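Local coordinates for single-strand DNA-binding protein (Agrobacterium tumefaciens, PDB 3BTP) that binds single-stranded but not double-stranded DNA regardless of nucleotide sequence and mediates nuclear uptake of the single-stranded T-DNA during plant transformation, at residues Tyr117-Gln122 against Ser148-Arg153; Phe214-Lys219 against Tyr250-Gln255. One frame throughout, in Å; residues are numbered along the deposited sequence.

Interaction 1. Residues Tyr117-Gln122 against Ser148-Arg153; sequences YILVRQ and SCRLYR
The ring of Y152 meets Y117 obliquely, at CB, with 4.4 Å from Y117 CB to Y152 CD1; the rings of W199 and H203, from helix 186-206, meet the same ring at steep angles. The flat guanidinium of R150 has the Y152 hydroxyl oxygen at its edge and in its plane. R150 NE directs a hydrogen bond at Y152 OH, doubtful because that hydroxyl lies too close to another atom of the model; NH1 also bonds F145 O and NH2 bonds D212 O. Y117 has its CG between the backbone N and the carbonyl carbon (chi1 73°). The end of its side chain leads away from 148-153 and packs on L136 and I208. On the face shared by Y117, L119, R150 and Y152, the side chains of L119 and R150 run side by side in the same direction, L119 CD2 lying 3.6 Å from R150 CG.

The backbones pair as adjacent antiparallel strands, their axes 4.7 Å apart at closest. Their directions differ by 163°. They are the inner two of a four-stranded sheet, in the order 127-132, 117-124, 149-153, 159-160. Two hydrogen-bonded pairs fix the register. In the first, I118 N reaches L151 O at 3.0 Å. L151 N returns to I118 O at 2.8 Å. In the second, V120 N gives C149 O a 2.9 Å bond, whereas the return from C149 N to V120 O is weak, bent to 133° at the hydrogen.

On the other face V120 CG2 rests 3.8 Å from L151 CD1, and I118 and L151 approach CB to CB at 4.2 Å. Both I118 and L151 also touch L264 of strand 263-266. Just before strand 149-153, S148 CB packs against V120 O, while S148 OG bonds back to E144 O in helix 142-147.

Interaction 2. Residues Phe214-Lys219 against Tyr250-Gln255; sequences FYQTDK and YEHQFQ
Backbones 214-219 and 250-255 meet at a single bridge, T217 with Y250 (CA to CA 4.3 Å), and one direct hydrogen bond secures it: E251 N gives Q216 O a 2.8 Å bond that is nearly straight, 165° at the hydrogen. A water joins the chains beside it, donating to F214 O and Q216 O and accepting from H252 N, so Q216 O is gripped twice.

F214 buries the largest share of any residue here, 109 Å². Q255 CB sits over the centre of one face of its ring, 3.5 Å from the centroid and only 3° off the normal, a CH-pi contact; Q255 CG lies 3.7 Å from F214 CZ. The ring's edge is turned to the face of H252 in an offset edge-to-face pair, planes at 69°, where F214 CD1 approaches H252 ND1 at 3.8 Å. CG of F214 stands anti to its carbonyl carbon, beside the backbone N. Y250 brings CD1 to within 3.3 Å of F214 O, while Q216 CB touches E251 OE1 at 3.6 Å. F214 also packs on P162, and Y250 on P163 and L164, at helix 162-167.

The motif is an isolated beta bridge, supplemented by a bridging water, between the loop that follows helix 186-206 and the loop that precedes strand 263-266.

Overall arrangement
From the N terminus, strand 117-124 is followed by its antiparallel neighbour 127-132, and the chain passes through helix 142-147 before interaction 1 closes this excursion by pairing 148-153 back onto 117-122. After helix 186-206 the chain reaches 214-219, makes the short strands 235-237 and 243-245, and returns at 250-255, where interaction 2 closes a second excursion. The two therefore follow in series, neither nested nor crossed, with centres 16 Å apart. F254 connects them: its CZ lies 3.2 Å from V120 O, and its CE1 packs on Q122 CG. F214 also touches R150. The antiparallel sheet is thus tied to the loop pair beside helix 162-167.

Interaction 1. Residues Tyr117-Gln122 against Ser148-Arg153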
loop_
_atom_site.group_PDB
_atom_site.type_symbol
_atom_site.label_atom_id
_atom_site.label_comp_id
_atom_site.label_asym_id
_atom_site.label_seq_id
_atom_site.Cartn_x
_atom_site.Cartn_y
_atom_site.Cartn_z
ATOM N N TYR A 117 -9.482 -16.940 4.096
ATOM C CA TYR A 117 -9.852 -16.351 5.372
ATOM C C TYR A 117 -9.204 -17.063 6.556
ATOM O O TYR A 117 -8.751 -18.232 6.457
ATOM C CB TYR A 117 -11.390 -16.069 5.541
ATOM C CG TYR A 117 -12.237 -17.327 5.753
ATOM C CD1 TYR A 117 -12.369 -17.900 7.035
ATOM C CD2 TYR A 117 -12.852 -17.972 4.650
ATOM C CE1 TYR A 117 -13.109 -19.065 7.245
ATOM C CE2 TYR A 117 -13.626 -19.106 4.841
ATOM C CZ TYR A 117 -13.736 -19.659 6.137
ATOM O OH TYR A 117 -14.464 -20.796 6.312
ATOM N N ILE A 118 -9.121 -16.304 7.648
ATOM C CA ILE A 118 -8.706 -16.771 8.937
ATOM C C ILE A 118 -9.821 -16.392 9.949
ATOM O O ILE A 118 -10.327 -15.268 9.929
ATOM C CB ILE A 118 -7.368 -16.120 9.356
ATOM C CG1 ILE A 118 -6.241 -16.387 8.321
ATOM C CG2 ILE A 118 -6.958 -16.560 10.755
ATOM C CD1 ILE A 118 -5.011 -15.565 8.534
ATOM N N LEU A 119 -10.185 -17.324 10.834
ATOM C CA LEU A 119 -11.148 -17.055 11.911
ATOM C C LEU A 119 -10.405 -16.804 13.190
ATOM O O LEU A 119 -9.630 -17.667 13.636
ATOM C CB LEU A 119 -12.120 -18.261 12.120
ATOM C CG LEU A 119 -13.167 -18.417 10.990
ATOM C CD1 LEU A 119 -14.214 -19.452 11.439
ATOM C CD2 LEU A 119 -13.903 -17.062 10.574
ATOM N N VAL A 120 -10.582 -15.615 13.766
ATOM C CA VAL A 120 -9.865 -15.306 15.011
ATOM C C VAL A 120 -10.822 -15.335 16.193
ATOM O O VAL A 120 -11.947 -14.862 16.100
ATOM C CB VAL A 120 -9.111 -13.937 14.986
ATOM C CG1 VAL A 120 -8.187 -13.804 16.235
ATOM C CG2 VAL A 120 -8.311 -13.769 13.668
ATOM N N ARG A 121 -10.342 -15.866 17.311
ATOM C CA ARG A 121 -11.128 -15.889 18.553
ATOM C C ARG A 121 -10.332 -15.426 19.750
ATOM O O ARG A 121 -9.106 -15.547 19.777
ATOM C CB ARG A 121 -11.735 -17.284 18.798
ATOM C CG ARG A 121 -10.703 -18.327 19.059
ATOM C CD ARG A 121 -11.188 -19.747 18.633
ATOM N NE ARG A 121 -10.140 -20.733 18.957
ATOM C CZ ARG A 121 -9.278 -21.281 18.084
ATOM N NH1 ARG A 121 -9.295 -20.951 16.777
ATOM N NH2 ARG A 121 -8.360 -22.130 18.523
ATOM N N GLN A 122 -11.031 -14.844 20.714
ATOM C CA GLN A 122 -10.439 -14.453 22.008
ATOM C C GLN A 122 -10.376 -15.660 22.966
ATOM O O GLN A 122 -11.351 -16.361 23.173
ATOM C CB GLN A 122 -11.251 -13.329 22.640
ATOM C CG GLN A 122 -11.129 -11.995 21.905
ATOM C CD GLN A 122 -11.903 -10.874 22.614
ATOM O OE1 GLN A 122 -13.110 -10.950 22.754
ATOM N NE2 GLN A 122 -11.191 -9.831 23.063
ATOM N N SER A 148 -16.701 -14.553 15.635
ATOM C CA SER A 148 -15.261 -14.435 15.316
ATOM C C SER A 148 -14.929 -13.066 14.738
ATOM O O SER A 148 -15.789 -12.426 14.105
ATOM C CB SER A 148 -14.832 -15.504 14.269
ATOM O OG SER A 148 -15.140 -16.782 14.757
ATOM N N CYS A 149 -13.662 -12.658 14.913
ATOM C CA CYS A 149 -13.036 -11.736 13.962
ATOM C C CYS A 149 -12.641 -12.466 12.623
ATOM O O CYS A 149 -11.710 -13.273 12.590
ATOM C CB CYS A 149 -11.824 -10.992 14.567
ATOM S SG CYS A 149 -11.269 -9.702 13.433
ATOM N N ARG A 150 -13.366 -12.195 11.533
ATOM C CA ARG A 150 -13.077 -12.829 10.242
ATOM C C ARG A 150 -12.052 -12.017 9.402
ATOM O O ARG A 150 -12.272 -10.841 9.076
ATOM C CB ARG A 150 -14.387 -13.009 9.450
ATOM C CG ARG A 150 -15.493 -13.804 10.171
ATOM C CD ARG A 150 -16.656 -14.164 9.180
ATOM N NE ARG A 150 -17.273 -12.991 8.531
ATOM C CZ ARG A 150 -18.260 -12.215 9.022
ATOM N NH1 ARG A 150 -18.807 -12.473 10.211
ATOM N NH2 ARG A 150 -18.742 -11.188 8.283
ATOM N N LEU A 151 -10.947 -12.639 9.033
ATOM C CA LEU A 151 -9.911 -11.911 8.293
ATOM C C LEU A 151 -9.927 -12.408 6.837
ATOM O O LEU A 151 -9.853 -13.592 6.647
ATOM C CB LEU A 151 -8.537 -12.096 8.976
ATOM C CG LEU A 151 -8.282 -11.382 10.328
ATOM C CD1 LEU A 151 -6.863 -11.600 10.880
ATOM C CD2 LEU A 151 -8.498 -9.817 10.265
ATOM N N TYR A 152 -10.136 -11.503 5.846
ATOM C CA TYR A 152 -10.191 -11.872 4.405
ATOM C C TYR A 152 -8.857 -11.511 3.701
ATOM O O TYR A 152 -8.401 -10.377 3.819
ATOM C CB TYR A 152 -11.326 -11.127 3.730
ATOM C CG TYR A 152 -12.643 -11.335 4.401
ATOM C CD1 TYR A 152 -13.436 -12.434 4.064
ATOM C CD2 TYR A 152 -13.090 -10.468 5.410
ATOM C CE1 TYR A 152 -14.626 -12.662 4.702
ATOM C CE2 TYR A 152 -14.292 -10.682 6.063
ATOM C CZ TYR A 152 -15.059 -11.771 5.677
ATOM O OH TYR A 152 -16.273 -11.988 6.252
ATOM N N ARG A 153 -8.254 -12.452 3.002
ATOM C CA ARG A 153 -6.982 -12.243 2.305
ATOM C C ARG A 153 -7.286 -11.394 1.050
ATOM O O ARG A 153 -8.256 -11.671 0.353
ATOM C CB ARG A 153 -6.400 -13.580 1.878
ATOM C CG ARG A 153 -4.931 -13.503 1.402
ATOM C CD ARG A 153 -4.485 -14.824 0.674
ATOM N NE ARG A 153 -3.088 -14.707 0.197
ATOM C CZ ARG A 153 -1.991 -14.830 0.956
ATOM N NH1 ARG A 153 -2.075 -15.147 2.258
ATOM N NH2 ARG A 153 -0.779 -14.676 0.404
#

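Interaction 2. Residues Phe214-Lys219 against Tyr250-Gln255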
loop_
_atom_site.group_PDB
_atom_site.type_symbol
_atom_site.label_atom_id
_atom_site.label_comp_id
_atom_site.label_asym_id
_atom_site.label_seq_id
_atom_site.Cartn_x
_atom_site.Cartn_y
_atom_site.Cartn_z
ATOM N N PHE A 214 -20.322 -5.322 10.647
ATOM C CA PHE A 214 -19.831 -4.738 11.923
ATOM C C PHE A 214 -19.330 -3.330 11.753
ATOM O O PHE A 214 -18.365 -2.891 12.424
ATOM C CB PHE A 214 -18.760 -5.616 12.634
ATOM C CG PHE A 214 -19.189 -7.043 12.856
ATOM C CD1 PHE A 214 -20.163 -7.352 13.815
ATOM C CD2 PHE A 214 -18.607 -8.090 12.119
ATOM C CE1 PHE A 214 -20.555 -8.675 14.017
ATOM C CE2 PHE A 214 -18.992 -9.413 12.314
ATOM C CZ PHE A 214 -19.959 -9.711 13.267
ATOM N N TYR A 215 -20.025 -2.591 10.908
ATOM C CA TYR A 215 -19.712 -1.195 10.663
ATOM C C TYR A 215 -20.315 -0.250 11.730
ATOM O O TYR A 215 -19.976 0.950 11.747
ATOM C CB TYR A 215 -20.194 -0.785 9.287
ATOM C CG TYR A 215 -21.683 -0.914 9.152
ATOM C CD1 TYR A 215 -22.532 0.103 9.600
ATOM C CD2 TYR A 215 -22.264 -2.077 8.627
ATOM C CE1 TYR A 215 -23.939 -0.023 9.511
ATOM C CE2 TYR A 215 -23.620 -2.202 8.514
ATOM C CZ TYR A 215 -24.466 -1.178 8.956
ATOM O OH TYR A 215 -25.859 -1.294 8.843
ATOM N N GLN A 216 -21.222 -0.768 12.568
ATOM C CA GLN A 216 -21.933 0.041 13.616
ATOM C C GLN A 216 -20.969 0.666 14.585
ATOM O O GLN A 216 -20.104 -0.024 15.125
ATOM C CB GLN A 216 -23.017 -0.786 14.376
ATOM C CG GLN A 216 -24.221 -1.264 13.501
ATOM C CD GLN A 216 -23.985 -2.539 12.639
ATOM O OE1 GLN A 216 -22.921 -3.133 12.653
ATOM N NE2 GLN A 216 -25.002 -2.925 11.859
ATOM N N THR A 217 -21.110 1.981 14.776
ATOM C CA THR A 217 -20.231 2.754 15.686
ATOM C C THR A 217 -20.745 2.644 17.136
ATOM O O THR A 217 -21.907 2.316 17.372
ATOM C CB THR A 217 -20.066 4.247 15.278
ATOM O OG1 THR A 217 -21.330 4.883 15.317
ATOM C CG2 THR A 217 -19.529 4.404 13.845
ATOM N N ASP A 218 -19.846 2.867 18.071
ATOM C CA ASP A 218 -20.140 2.917 19.466
ATOM C C ASP A 218 -20.821 4.275 19.764
ATOM O O ASP A 218 -20.188 5.340 19.710
ATOM C CB ASP A 218 -18.826 2.820 20.266
ATOM C CG ASP A 218 -19.065 2.858 21.767
ATOM O OD1 ASP A 218 -20.197 3.180 22.218
ATOM O OD2 ASP A 218 -18.125 2.534 22.505
ATOM N N LYS A 219 -22.102 4.224 20.113
ATOM C CA LYS A 219 -22.865 5.454 20.153
ATOM C C LYS A 219 -22.747 6.239 21.492
ATOM O O LYS A 219 -23.093 7.428 21.549
ATOM C CB LYS A 219 -24.234 5.310 19.461
ATOM C CG LYS A 219 -24.074 5.708 17.923
ATOM C CD LYS A 219 -25.204 5.211 17.010
ATOM C CE LYS A 219 -24.700 4.756 15.608
ATOM N NZ LYS A 219 -24.480 3.238 15.493
ATOM N N TYR A 250 -15.949 0.928 17.302
ATOM C CA TYR A 250 -16.994 0.098 16.745
ATOM C C TYR A 250 -17.823 -0.418 17.901
ATOM O O TYR A 250 -17.269 -0.697 18.956
ATOM C CB TYR A 250 -16.375 -1.100 15.977
ATOM C CG TYR A 250 -15.648 -0.753 14.700
ATOM C CD1 TYR A 250 -16.347 -0.508 13.547
ATOM C CD2 TYR A 250 -14.232 -0.664 14.649
ATOM C CE1 TYR A 250 -15.684 -0.197 12.350
ATOM C CE2 TYR A 250 -13.554 -0.344 13.434
ATOM C CZ TYR A 250 -14.305 -0.137 12.309
ATOM O OH TYR A 250 -13.706 0.189 11.108
ATOM N N GLU A 251 -19.137 -0.563 17.691
ATOM C CA GLU A 251 -20.011 -1.201 18.653
ATOM C C GLU A 251 -19.568 -2.651 18.975
ATOM O O GLU A 251 -19.681 -3.081 20.100
ATOM C CB GLU A 251 -21.426 -1.236 18.124
ATOM C CG GLU A 251 -22.337 -2.032 19.073
ATOM C CD GLU A 251 -23.803 -1.917 18.765
ATOM O OE1 GLU A 251 -24.189 -1.273 17.742
ATOM O OE2 GLU A 251 -24.597 -2.485 19.570
ATOM N N HIS A 252 -19.118 -3.414 17.981
ATOM C CA HIS A 252 -18.599 -4.787 18.165
ATOM C C HIS A 252 -17.103 -4.783 17.891
ATOM O O HIS A 252 -16.636 -5.021 16.733
ATOM C CB HIS A 252 -19.331 -5.726 17.194
ATOM C CG HIS A 252 -20.825 -5.636 17.300
ATOM N ND1 HIS A 252 -21.606 -4.963 16.372
ATOM C CD2 HIS A 252 -21.683 -6.147 18.218
ATOM C CE1 HIS A 252 -22.877 -5.047 16.730
ATOM N NE2 HIS A 252 -22.949 -5.768 17.844
ATOM N N GLN A 253 -16.348 -4.458 18.920
ATOM C CA GLN A 253 -14.941 -4.203 18.778
ATOM C C GLN A 253 -14.132 -5.407 18.341
ATOM O O GLN A 253 -13.269 -5.257 17.521
ATOM C CB GLN A 253 -14.324 -3.638 20.050
ATOM C CG GLN A 253 -14.931 -2.318 20.570
ATOM C CD GLN A 253 -13.882 -1.553 21.417
ATOM O OE1 GLN A 253 -13.177 -0.616 20.907
ATOM N NE2 GLN A 253 -13.725 -1.973 22.669
ATOM N N PHE A 254 -14.369 -6.573 18.908
ATOM C CA PHE A 254 -13.568 -7.738 18.561
ATOM C C PHE A 254 -13.822 -8.133 17.090
ATOM O O PHE A 254 -12.888 -8.271 16.335
ATOM C CB PHE A 254 -13.812 -8.936 19.499
ATOM C CG PHE A 254 -13.064 -10.170 19.058
ATOM C CD1 PHE A 254 -11.677 -10.171 18.970
ATOM C CD2 PHE A 254 -13.740 -11.301 18.683
ATOM C CE1 PHE A 254 -10.999 -11.307 18.484
ATOM C CE2 PHE A 254 -13.067 -12.409 18.209
ATOM C CZ PHE A 254 -11.710 -12.407 18.144
ATOM N N GLN A 255 -15.085 -8.270 16.705
ATOM C CA GLN A 255 -15.499 -8.657 15.388
ATOM C C GLN A 255 -15.119 -7.694 14.312
ATOM O O GLN A 255 -14.918 -8.131 13.188
ATOM C CB GLN A 255 -16.997 -8.801 15.334
ATOM C CG GLN A 255 -17.529 -10.027 16.017
ATOM C CD GLN A 255 -17.889 -9.743 17.454
ATOM O OE1 GLN A 255 -17.785 -8.613 17.911
ATOM N NE2 GLN A 255 -18.279 -10.780 18.190
HETATM O O HOH W 1 -19.330 -2.596 14.955
#